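Local coordinates for protein Hcp1 family type VI secretion system effector (Salmonella typhimurium, PDB 5XHH) that probably assembles into ring-shaped hexamers that stack into the inner tube of the type VI secretion system, which is expelled toward target cells with its effectors, at residues V85-K88 and L94-L97; I5-D10 and L56-Y61; S110-H115 and A120-V125; G14-D19 and E24-S29. All coordinates share one frame; numbering follows the deposited sequence.

In the fold
The four contacts are spread over the two antiparallel sheets of an Hcp beta barrel, and interaction 2 is the one that packs one sheet on the other. Its centre is about 5 Å from that of the chain; it sets strand 3-9 against strand 51-61. Interaction 4 lies about 8 Å from it, centre to centre; there the chain returns to strand 3-9, with Leu7 N hydrogen-bonded to Ile25 O at 2.8 Å. Interaction 1 flanks strand 3-9 through strand 79-88 and meets interaction 4 in the salt bridge Arg87 NH2 to Asp18 OD1, 2.7 Å. Interaction 3 continues the other sheet beyond strand 51-61, its centre about 25 Å from that of interaction 1.

Interaction 1: V85-K88 and L94-L97; sequences VMRK and LEYL
Met86 and Leu97 pair where the beta hairpin of strands 79-88 and 97-102 opens into its connecting loop. They form an antiparallel hydrogen-bonded pair: Met86 N gives to Leu97 O at 2.9 Å, nearly straight at 168°, and Leu97 N returns a longer bond of 3.2 Å to Met86 O. Their side chains rise on the same face of the sheet. Tyr96 joins them from the loop. With its CG held between the backbone N and the carbonyl carbon (chi1 64°), the ring swings over Met86 O, which lies on one face, while Lys88 N is at the edge. The phenol then runs alongside the extended Met86 chain in the same direction, its OH 3.8 Å from Met86 CG. Just before the strand, Glu95 centres an inverse gamma turn, a tight bend that carries the chain into the second arm of the hairpin. The Glu95 side chain leaves on the other side from Tyr96 and slants across Val85, whose CG1 touches Glu95 CG and OE1, each at 3.5 Å. Beyond it, Glu95 OE2 lies near the plane of the Arg87 guanidinium, at its edge, but the salt bridge to NH1 is long at 4.0 Å and the two planes are 33° apart. Stronger partners lie elsewhere: Arg87 pairs with Asp18 and Asp4, and Glu95 OE2 takes a hydrogen bond with His21.

Interaction 2: I5-D10 and L56-Y61; sequences IFLKID and LDFDHY
Leu7 reaches Phe58 and Leu56 with the end of its side chain. Leu7 CB points toward strand 51-61 but stays 5.5 Å from its nearest ring atom, Phe58 CE1, and makes no close contact with it. CG extends anti to the backbone N (chi1 -178°), which carries the branch point further across, to 5.0 Å from Phe58 CE2. There the two methyls part. Leu7 CD1 heads in the direction of Leu56, stopping 4.8 Å from Leu56 CD2. CD2 does the real touching: it settles over one face of the Phe58 ring, 3.5 Å from CE2 and 3.8 Å from the ring centroid. The line to the centroid is 20° off the ring normal, so this is a CH-pi contact over the face, displaced toward the CE2 rim. The same methyl is 4.5 Å from Leu56 CD2. Strand 3-9 belongs to the larger antiparallel sheet and strand 51-61 to the smaller, and the interior of the Hcp barrel is filled by residues from both; the strands themselves stay apart, with Leu7 and Phe58 CA atoms 9.4 Å from each other. The Leu7 and Phe58 side chains meet at about a right angle, one presenting a methyl and the other a flat surface. Around them, Leu84 packs on Leu7, while Val125, Leu127 and Trp30 pack on Phe58. Ile9 is a more distant neighbour of the ring, its CD1 4.6 Å from Phe58 CZ.

Interaction 3: S110-H115 and A120-V125; sequences SPSGSH and ASRETV
The carboxylate of Glu123 sets one oxygen over the pyrrolidine ring of Pro111: OE1 is 3.5 Å from Pro111 CB and 4.1 Å from both CG and CD. CG of Glu123 stands anti to its own backbone N (chi1 -174°), and the extended chain crosses the ring at a slant. The other oxygen, OE2, is gripped by Ser66 OG and His60 NE2. The guanidinium of Arg122 points off the opposite face of the sheet, where NH1 forms a salt bridge with Asp59 and NE bonds to Ile119 O. These residues sit at the loop end of the beta hairpin of strands 104-113 and 121-129, the former being the edge strand of its sheet within this chain. Ser110 pairs with Thr124, and Ser112 with Arg122, each through two backbone bonds. Ser112 N to Arg122 O is 2.8 Å, and Arg122 N to Ser112 O 3.0 Å. In the non-hydrogen-bonded pairs between and beyond them the CA atoms help: Gly113 CA lies 3.2 Å from Ala120 O in a CA-H...O contact. That same carbonyl receives Ser114 N at 2.9 Å, prolonging the ladder past the strand end.

Interaction 4: G14-D19 and E24-S29; sequences GESMDD and EIEVLS
Ser16 meets both Glu24 and Glu26, and with Asp18 it forms an ST turn that shapes the loop running beside the short strand 25-26. Two hydrogen bonds cross directly. Ser16 N donates to Glu24 O at 3.0 Å, in the carbonyl plane and fairly straight at 160°. Ser16 OG donates to Glu26 OE2 at 2.9 Å, using the anti lone pair of that oxygen, away from OE1. The hydroxyl is held from a second direction, because Asp18 N donates to it at 3.1 Å; this is the bond that closes the ST turn, and with one donor and one acceptor the rotation of OG is probably fixed. A water adds a bridge, accepting from Glu15 N at 2.9 Å and, weakly, from Glu26 N. Gly14 CA adds a CA-H...O contact with Glu24 O. Outside the two segments, Ile25 rests on Ile9, and Phe6 lies against Ser16 and Glu24. The packing across the contact is small and close to the backbone: Gly14 CA sits on Ile25 CG1 at 3.7 Å, and Glu26, extended beyond CG, brings its aliphatic stem alongside the serine, with Glu26 CG 3.6 Å from Ser16 CB.

Interaction 1: V85-K88 and L94-L97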
loop_
_atom_site.group_PDB
_atom_site.type_symbol
_atom_site.label_atom_id
_atom_site.label_comp_id
_atom_site.label_asym_id
_atom_site.label_seq_id
_atom_site.Cartn_x
_atom_site.Cartn_y
_atom_site.Cartn_z
ATOM N N VAL A 85 1.888 6.598 3.794
ATOM C CA VAL A 85 2.670 7.758 4.187
ATOM C C VAL A 85 3.959 7.281 4.849
ATOM O O VAL A 85 3.939 6.354 5.661
ATOM C CB VAL A 85 1.867 8.663 5.138
ATOM C CG1 VAL A 85 2.792 9.508 5.951
ATOM C CG2 VAL A 85 0.857 9.520 4.340
ATOM N N MET A 86 5.076 7.913 4.499
ATOM C CA MET A 86 6.367 7.617 5.099
ATOM C C MET A 86 7.003 8.906 5.589
ATOM O O MET A 86 7.027 9.918 4.861
ATOM C CB MET A 86 7.280 6.908 4.096
ATOM C CG MET A 86 8.567 6.360 4.664
ATOM S SD MET A 86 9.234 5.118 3.527
ATOM C CE MET A 86 10.784 4.726 4.353
ATOM N N ARG A 87 7.542 8.847 6.812
ATOM C CA ARG A 87 8.214 9.978 7.435
ATOM C C ARG A 87 9.420 9.509 8.238
ATOM O O ARG A 87 9.469 8.375 8.718
ATOM C CB ARG A 87 7.273 10.746 8.373
ATOM C CG ARG A 87 7.102 10.073 9.714
ATOM C CD ARG A 87 6.032 10.722 10.589
ATOM N NE ARG A 87 5.877 9.979 11.842
ATOM C CZ ARG A 87 4.814 10.057 12.637
ATOM N NH1 ARG A 87 3.797 10.844 12.322
ATOM N NH2 ARG A 87 4.771 9.342 13.750
ATOM N N LYS A 88 10.377 10.419 8.397
ATOM C CA LYS A 88 11.514 10.222 9.285
ATOM C C LYS A 88 11.038 10.227 10.729
ATOM O O LYS A 88 10.272 11.104 11.139
ATOM C CB LYS A 88 12.538 11.341 9.071
ATOM C CG LYS A 88 13.911 11.143 9.699
ATOM C CD LYS A 88 14.465 9.755 9.479
ATOM C CE LYS A 88 15.945 9.711 9.809
ATOM N NZ LYS A 88 16.519 8.370 9.579
ATOM N N LEU A 94 7.841 15.489 9.580
ATOM C CA LEU A 94 7.222 15.794 8.293
ATOM C C LEU A 94 7.166 14.552 7.412
ATOM O O LEU A 94 8.191 13.935 7.094
ATOM C CB LEU A 94 7.957 16.914 7.563
ATOM C CG LEU A 94 7.519 17.044 6.093
ATOM C CD1 LEU A 94 6.056 17.410 5.967
ATOM C CD2 LEU A 94 8.345 18.056 5.362
ATOM N N GLU A 95 5.951 14.197 7.024
ATOM C CA GLU A 95 5.691 13.084 6.124
ATOM C C GLU A 95 6.117 13.523 4.736
ATOM O O GLU A 95 5.347 14.099 3.964
ATOM C CB GLU A 95 4.226 12.693 6.205
ATOM C CG GLU A 95 3.842 12.371 7.652
ATOM C CD GLU A 95 2.350 12.398 7.904
ATOM O OE1 GLU A 95 1.567 12.581 6.944
ATOM O OE2 GLU A 95 1.961 12.234 9.074
ATOM N N TYR A 96 7.384 13.273 4.430
ATOM C CA TYR A 96 7.898 13.707 3.149
ATOM C C TYR A 96 7.325 12.893 1.996
ATOM O O TYR A 96 7.384 13.372 0.858
ATOM C CB TYR A 96 9.440 13.660 3.136
ATOM C CG TYR A 96 10.020 12.273 3.282
ATOM C CD1 TYR A 96 10.144 11.692 4.534
ATOM C CD2 TYR A 96 10.446 11.547 2.174
ATOM C CE1 TYR A 96 10.665 10.419 4.686
ATOM C CE2 TYR A 96 10.978 10.266 2.310
ATOM C CZ TYR A 96 11.079 9.710 3.576
ATOM O OH TYR A 96 11.589 8.444 3.749
ATOM N N LEU A 97 6.771 11.684 2.234
ATOM C CA LEU A 97 6.369 10.865 1.087
ATOM C C LEU A 97 4.957 10.313 1.250
ATOM O O LEU A 97 4.630 9.743 2.298
ATOM C CB LEU A 97 7.373 9.717 0.868
ATOM C CG LEU A 97 7.134 8.714 -0.272
ATOM C CD1 LEU A 97 7.148 9.378 -1.677
ATOM C CD2 LEU A 97 8.153 7.555 -0.190
#

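Interaction 2: I5-D10 and L56-Y61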
loop_
_atom_site.group_PDB
_atom_site.type_symbol
_atom_site.label_atom_id
_atom_site.label_comp_id
_atom_site.label_asym_id
_atom_site.label_seq_id
_atom_site.Cartn_x
_atom_site.Cartn_y
_atom_site.Cartn_z
ATOM N N ILE A 5 5.991 4.378 8.877
ATOM C CA ILE A 5 5.229 4.118 7.663
ATOM C C ILE A 5 3.809 3.774 8.087
ATOM O O ILE A 5 3.610 2.878 8.915
ATOM C CB ILE A 5 5.833 2.960 6.838
ATOM C CG1 ILE A 5 7.351 3.153 6.638
ATOM C CG2 ILE A 5 5.136 2.849 5.491
ATOM C CD1 ILE A 5 8.090 1.907 6.125
ATOM N N PHE A 6 2.828 4.467 7.520
ATOM C CA PHE A 6 1.428 4.258 7.856
ATOM C C PHE A 6 0.643 3.948 6.593
ATOM O O PHE A 6 0.903 4.526 5.531
ATOM C CB PHE A 6 0.834 5.493 8.554
ATOM C CG PHE A 6 1.556 5.868 9.808
ATOM C CD1 PHE A 6 1.341 5.169 10.971
ATOM C CD2 PHE A 6 2.474 6.912 9.816
ATOM C CE1 PHE A 6 2.011 5.508 12.132
ATOM C CE2 PHE A 6 3.150 7.257 10.971
ATOM C CZ PHE A 6 2.910 6.557 12.132
ATOM N N LEU A 7 -0.305 3.021 6.708
ATOM C CA LEU A 7 -1.183 2.667 5.605
ATOM C C LEU A 7 -2.622 2.775 6.081
ATOM O O LEU A 7 -3.045 2.035 6.972
ATOM C CB LEU A 7 -0.893 1.267 5.069
ATOM C CG LEU A 7 -1.760 0.876 3.872
ATOM C CD1 LEU A 7 -1.618 1.902 2.756
ATOM C CD2 LEU A 7 -1.406 -0.521 3.362
ATOM N N LYS A 8 -3.358 3.706 5.492
ATOM C CA LYS A 8 -4.758 3.935 5.793
ATOM C C LYS A 8 -5.579 3.263 4.701
ATOM O O LYS A 8 -5.533 3.680 3.543
ATOM C CB LYS A 8 -5.043 5.433 5.858
ATOM C CG LYS A 8 -6.508 5.767 6.140
ATOM C CD LYS A 8 -6.849 7.190 5.725
ATOM C CE LYS A 8 -8.233 7.580 6.235
ATOM N NZ LYS A 8 -8.764 8.754 5.518
ATOM N N ILE A 9 -6.339 2.234 5.062
ATOM C CA ILE A 9 -7.175 1.509 4.118
ATOM C C ILE A 9 -8.639 1.747 4.468
ATOM O O ILE A 9 -9.060 1.482 5.599
ATOM C CB ILE A 9 -6.857 0.005 4.121
ATOM C CG1 ILE A 9 -5.375 -0.238 3.811
ATOM C CG2 ILE A 9 -7.738 -0.705 3.101
ATOM C CD1 ILE A 9 -4.993 -1.699 3.853
ATOM N N ASP A 10 -9.414 2.235 3.496
ATOM C CA ASP A 10 -10.846 2.425 3.712
ATOM C C ASP A 10 -11.481 1.119 4.178
ATOM O O ASP A 10 -11.283 0.066 3.565
ATOM C CB ASP A 10 -11.532 2.901 2.431
ATOM C CG ASP A 10 -11.277 4.361 2.121
ATOM O OD1 ASP A 10 -10.724 5.081 2.972
ATOM O OD2 ASP A 10 -11.672 4.794 1.020
ATOM N N LEU A 56 0.777 -3.378 -4.869
ATOM C CA LEU A 56 1.470 -2.940 -3.670
ATOM C C LEU A 56 1.721 -4.150 -2.775
ATOM O O LEU A 56 0.771 -4.812 -2.344
ATOM C CB LEU A 56 0.637 -1.894 -2.933
ATOM C CG LEU A 56 1.223 -1.503 -1.571
ATOM C CD1 LEU A 56 2.593 -0.786 -1.716
ATOM C CD2 LEU A 56 0.244 -0.644 -0.816
ATOM N N ASP A 57 2.994 -4.453 -2.511
ATOM C CA ASP A 57 3.372 -5.486 -1.550
ATOM C C ASP A 57 3.794 -4.792 -0.257
ATOM O O ASP A 57 4.660 -3.917 -0.283
ATOM C CB ASP A 57 4.501 -6.355 -2.125
ATOM C CG ASP A 57 4.998 -7.451 -1.152
ATOM O OD1 ASP A 57 5.311 -7.161 0.020
ATOM O OD2 ASP A 57 5.105 -8.616 -1.576
ATOM N N PHE A 58 3.185 -5.160 0.870
ATOM C CA PHE A 58 3.630 -4.597 2.138
ATOM C C PHE A 58 3.644 -5.670 3.218
ATOM O O PHE A 58 3.007 -6.715 3.093
ATOM C CB PHE A 58 2.789 -3.376 2.567
ATOM C CG PHE A 58 1.410 -3.697 3.088
ATOM C CD1 PHE A 58 1.201 -3.919 4.441
ATOM C CD2 PHE A 58 0.323 -3.705 2.246
ATOM C CE1 PHE A 58 -0.068 -4.203 4.933
ATOM C CE2 PHE A 58 -0.957 -3.973 2.732
ATOM C CZ PHE A 58 -1.147 -4.216 4.077
ATOM N N ASP A 59 4.396 -5.391 4.280
ATOM C CA ASP A 59 4.549 -6.282 5.431
ATOM C C ASP A 59 4.059 -5.550 6.676
ATOM O O ASP A 59 4.311 -4.346 6.838
ATOM C CB ASP A 59 6.031 -6.697 5.602
ATOM C CG ASP A 59 6.234 -7.862 6.583
ATOM O OD1 ASP A 59 5.267 -8.574 6.961
ATOM O OD2 ASP A 59 7.398 -8.067 6.982
ATOM N N HIS A 60 3.343 -6.255 7.548
ATOM C CA HIS A 60 3.047 -5.662 8.844
ATOM C C HIS A 60 3.012 -6.773 9.883
ATOM O O HIS A 60 2.938 -7.958 9.545
ATOM C CB HIS A 60 1.725 -4.873 8.823
ATOM C CG HIS A 60 0.504 -5.738 8.692
ATOM N ND1 HIS A 60 -0.604 -5.592 9.501
ATOM C CD2 HIS A 60 0.230 -6.772 7.864
ATOM C CE1 HIS A 60 -1.506 -6.500 9.174
ATOM N NE2 HIS A 60 -1.023 -7.229 8.185
ATOM N N TYR A 61 3.097 -6.389 11.154
ATOM C CA TYR A 61 2.816 -7.352 12.211
ATOM C C TYR A 61 1.355 -7.758 12.126
ATOM O O TYR A 61 0.500 -6.958 11.743
ATOM C CB TYR A 61 3.129 -6.767 13.592
ATOM C CG TYR A 61 4.604 -6.589 13.837
ATOM C CD1 TYR A 61 5.464 -7.666 13.743
ATOM C CD2 TYR A 61 5.134 -5.351 14.160
ATOM C CE1 TYR A 61 6.812 -7.520 13.947
ATOM C CE2 TYR A 61 6.502 -5.188 14.375
ATOM C CZ TYR A 61 7.328 -6.283 14.261
ATOM O OH TYR A 61 8.680 -6.171 14.464
#

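Interaction 3: S110-H115 and A120-V125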
loop_
_atom_site.group_PDB
_atom_site.type_symbol
_atom_site.label_atom_id
_atom_site.label_comp_id
_atom_site.label_asym_id
_atom_site.label_seq_id
_atom_site.Cartn_x
_atom_site.Cartn_y
_atom_site.Cartn_z
ATOM N N SER A 110 -0.779 -13.311 3.561
ATOM C CA SER A 110 0.240 -14.332 3.783
ATOM C C SER A 110 0.802 -14.203 5.191
ATOM O O SER A 110 1.875 -13.622 5.404
ATOM C CB SER A 110 1.341 -14.215 2.729
ATOM O OG SER A 110 2.333 -15.198 2.927
ATOM N N PRO A 111 0.086 -14.713 6.189
ATOM C CA PRO A 111 0.574 -14.636 7.568
ATOM C C PRO A 111 1.618 -15.698 7.877
ATOM O O PRO A 111 1.683 -16.751 7.237
ATOM C CB PRO A 111 -0.690 -14.871 8.395
ATOM C CG PRO A 111 -1.510 -15.772 7.523
ATOM C CD PRO A 111 -1.286 -15.258 6.129
ATOM N N SER A 112 2.455 -15.394 8.865
ATOM C CA SER A 112 3.455 -16.356 9.306
ATOM C C SER A 112 3.904 -15.994 10.714
ATOM O O SER A 112 3.693 -14.868 11.189
ATOM C CB SER A 112 4.653 -16.412 8.344
ATOM O OG SER A 112 5.484 -15.277 8.458
ATOM N N GLY A 113 4.540 -16.965 11.370
ATOM C CA GLY A 113 4.960 -16.785 12.746
ATOM C C GLY A 113 6.189 -17.604 13.073
ATOM O O GLY A 113 6.512 -18.584 12.395
ATOM N N SER A 114 6.871 -17.190 14.138
ATOM C CA SER A 114 8.064 -17.873 14.605
ATOM C C SER A 114 8.206 -17.664 16.103
ATOM O O SER A 114 7.890 -16.588 16.614
ATOM C CB SER A 114 9.327 -17.365 13.891
ATOM O OG SER A 114 10.481 -17.863 14.534
ATOM N N HIS A 115 8.681 -18.702 16.797
ATOM C CA HIS A 115 9.030 -18.554 18.205
ATOM C C HIS A 115 10.092 -17.479 18.405
ATOM O O HIS A 115 10.145 -16.849 19.466
ATOM C CB HIS A 115 9.520 -19.891 18.759
ATOM C CG HIS A 115 10.921 -20.223 18.351
ATOM N ND1 HIS A 115 11.226 -20.813 17.144
ATOM C CD2 HIS A 115 12.104 -20.019 18.979
ATOM C CE1 HIS A 115 12.532 -20.977 17.056
ATOM N NE2 HIS A 115 13.089 -20.503 18.155
ATOM N N ALA A 120 8.610 -12.780 14.587
ATOM C CA ALA A 120 7.455 -12.655 15.499
ATOM C C ALA A 120 6.223 -13.225 14.791
ATOM O O ALA A 120 6.270 -14.372 14.318
ATOM C CB ALA A 120 7.328 -11.206 15.972
ATOM N N SER A 121 5.101 -12.501 14.742
ATOM C CA SER A 121 3.931 -12.857 13.945
ATOM C C SER A 121 3.699 -11.709 12.979
ATOM O O SER A 121 3.307 -10.616 13.408
ATOM C CB SER A 121 2.698 -13.087 14.813
ATOM O OG SER A 121 2.481 -11.978 15.677
ATOM N N ARG A 122 3.948 -11.956 11.689
ATOM C CA ARG A 122 3.854 -10.929 10.657
ATOM C C ARG A 122 3.094 -11.475 9.457
ATOM O O ARG A 122 2.630 -12.615 9.447
ATOM C CB ARG A 122 5.229 -10.418 10.218
ATOM C CG ARG A 122 6.175 -11.452 9.702
ATOM C CD ARG A 122 7.484 -10.770 9.334
ATOM N NE ARG A 122 8.118 -10.118 10.481
ATOM C CZ ARG A 122 8.979 -9.107 10.382
ATOM N NH1 ARG A 122 9.292 -8.617 9.192
ATOM N NH2 ARG A 122 9.525 -8.577 11.470
ATOM N N GLU A 123 2.941 -10.634 8.446
ATOM C CA GLU A 123 1.964 -10.911 7.402
ATOM C C GLU A 123 2.294 -10.057 6.192
ATOM O O GLU A 123 2.300 -8.816 6.284
ATOM C CB GLU A 123 0.562 -10.619 7.912
ATOM C CG GLU A 123 -0.559 -10.986 6.983
ATOM C CD GLU A 123 -1.900 -10.810 7.662
ATOM O OE1 GLU A 123 -2.482 -11.825 8.078
ATOM O OE2 GLU A 123 -2.369 -9.653 7.801
ATOM N N THR A 124 2.569 -10.722 5.072
ATOM C CA THR A 124 2.730 -10.060 3.788
ATOM C C THR A 124 1.376 -9.938 3.106
ATOM O O THR A 124 0.553 -10.850 3.166
ATOM C CB THR A 124 3.712 -10.842 2.907
ATOM O OG1 THR A 124 4.997 -10.800 3.517
ATOM C CG2 THR A 124 3.810 -10.249 1.496
ATOM N N VAL A 125 1.144 -8.793 2.478
ATOM C CA VAL A 125 -0.134 -8.467 1.864
ATOM C C VAL A 125 0.136 -7.855 0.499
ATOM O O VAL A 125 1.037 -7.023 0.345
ATOM C CB VAL A 125 -0.949 -7.483 2.732
ATOM C CG1 VAL A 125 -2.300 -7.182 2.080
ATOM C CG2 VAL A 125 -1.123 -8.024 4.144
#

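Interaction 4: G14-D19 and E24-S29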
loop_
_atom_site.group_PDB
_atom_site.type_symbol
_atom_site.label_atom_id
_atom_site.label_comp_id
_atom_site.label_asym_id
_atom_site.label_seq_id
_atom_site.Cartn_x
_atom_site.Cartn_y
_atom_site.Cartn_z
ATOM N N GLY A 14 -6.302 -0.393 11.054
ATOM C CA GLY A 14 -5.228 -0.992 11.780
ATOM C C GLY A 14 -5.267 -0.610 13.242
ATOM O O GLY A 14 -6.326 -0.328 13.813
ATOM N N GLU A 15 -4.092 -0.540 13.842
ATOM C CA GLU A 15 -3.969 -0.518 15.284
ATOM C C GLU A 15 -3.167 0.662 15.797
ATOM O O GLU A 15 -3.046 0.817 17.013
ATOM C CB GLU A 15 -3.299 -1.817 15.744
ATOM C CG GLU A 15 -3.815 -2.401 17.003
ATOM C CD GLU A 15 -3.272 -3.784 17.199
ATOM O OE1 GLU A 15 -3.805 -4.727 16.583
ATOM O OE2 GLU A 15 -2.276 -3.914 17.931
ATOM N N SER A 16 -2.612 1.487 14.910
ATOM C CA SER A 16 -1.638 2.485 15.323
ATOM C C SER A 16 -2.207 3.418 16.381
ATOM O O SER A 16 -3.380 3.796 16.340
ATOM C CB SER A 16 -1.176 3.316 14.127
ATOM O OG SER A 16 -0.218 4.253 14.559
ATOM N N MET A 17 -1.357 3.790 17.325
ATOM C CA MET A 17 -1.705 4.761 18.346
ATOM C C MET A 17 -1.213 6.157 18.017
ATOM O O MET A 17 -1.496 7.085 18.774
ATOM C CB MET A 17 -1.151 4.320 19.704
ATOM C CG MET A 17 -1.945 3.189 20.338
ATOM S SD MET A 17 -3.653 3.684 20.622
ATOM C CE MET A 17 -3.430 5.053 21.762
ATOM N N ASP A 18 -0.487 6.328 16.911
ATOM C CA ASP A 18 0.028 7.639 16.540
ATOM C C ASP A 18 -1.093 8.667 16.457
ATOM O O ASP A 18 -2.190 8.374 15.976
ATOM C CB ASP A 18 0.750 7.565 15.196
ATOM C CG ASP A 18 1.492 8.841 14.868
ATOM O OD1 ASP A 18 2.636 8.964 15.333
ATOM O OD2 ASP A 18 0.953 9.708 14.143
ATOM N N ASP A 19 -0.791 9.889 16.904
ATOM C CA ASP A 19 -1.801 10.940 16.936
ATOM C C ASP A 19 -2.317 11.264 15.544
ATOM O O ASP A 19 -3.525 11.415 15.351
ATOM C CB ASP A 19 -1.238 12.197 17.597
ATOM C CG ASP A 19 -1.460 12.212 19.091
ATOM O OD1 ASP A 19 -2.578 11.842 19.512
ATOM O OD2 ASP A 19 -0.523 12.585 19.835
ATOM N N GLU A 24 -4.571 3.468 11.854
ATOM C CA GLU A 24 -4.020 3.043 10.577
ATOM C C GLU A 24 -3.077 1.874 10.811
ATOM O O GLU A 24 -2.755 1.529 11.950
ATOM C CB GLU A 24 -3.313 4.207 9.887
ATOM C CG GLU A 24 -4.259 5.360 9.656
ATOM C CD GLU A 24 -3.616 6.537 8.942
ATOM O OE1 GLU A 24 -4.237 7.618 8.936
ATOM O OE2 GLU A 24 -2.504 6.392 8.401
ATOM N N ILE A 25 -2.654 1.243 9.720
ATOM C CA ILE A 25 -1.748 0.101 9.798
ATOM C C ILE A 25 -0.310 0.594 9.829
ATOM O O ILE A 25 0.115 1.360 8.952
ATOM C CB ILE A 25 -1.946 -0.848 8.613
ATOM C CG1 ILE A 25 -3.349 -1.421 8.608
ATOM C CG2 ILE A 25 -0.913 -1.971 8.676
ATOM C CD1 ILE A 25 -3.734 -2.000 7.251
ATOM N N GLU A 26 0.452 0.116 10.806
ATOM C CA GLU A 26 1.874 0.414 10.869
ATOM C C GLU A 26 2.615 -0.585 9.985
ATOM O O GLU A 26 2.508 -1.801 10.177
ATOM C CB GLU A 26 2.365 0.368 12.315
ATOM C CG GLU A 26 1.767 1.491 13.176
ATOM C CD GLU A 26 2.339 1.548 14.582
ATOM O OE1 GLU A 26 3.152 0.672 14.932
ATOM O OE2 GLU A 26 1.981 2.476 15.335
ATOM N N VAL A 27 3.356 -0.072 9.014
ATOM C CA VAL A 27 3.931 -0.886 7.956
ATOM C C VAL A 27 5.407 -1.099 8.234
ATOM O O VAL A 27 6.138 -0.141 8.497
ATOM C CB VAL A 27 3.723 -0.226 6.585
ATOM C CG1 VAL A 27 4.627 -0.880 5.531
ATOM C CG2 VAL A 27 2.254 -0.294 6.194
ATOM N N LEU A 28 5.849 -2.350 8.143
ATOM C CA LEU A 28 7.263 -2.669 8.297
ATOM C C LEU A 28 8.060 -2.372 7.024
ATOM O O LEU A 28 9.167 -1.841 7.106
ATOM C CB LEU A 28 7.422 -4.133 8.709
ATOM C CG LEU A 28 6.719 -4.482 10.039
ATOM C CD1 LEU A 28 6.518 -5.964 10.173
ATOM C CD2 LEU A 28 7.509 -3.913 11.243
ATOM N N SER A 29 7.505 -2.680 5.851
ATOM C CA SER A 29 8.168 -2.431 4.576
ATOM C C SER A 29 7.138 -2.563 3.462
ATOM O O SER A 29 6.053 -3.111 3.662
ATOM C CB SER A 29 9.334 -3.399 4.349
ATOM O OG SER A 29 8.871 -4.709 4.123
HETATM O O HOH W 1 -1.633 -1.754 12.765
#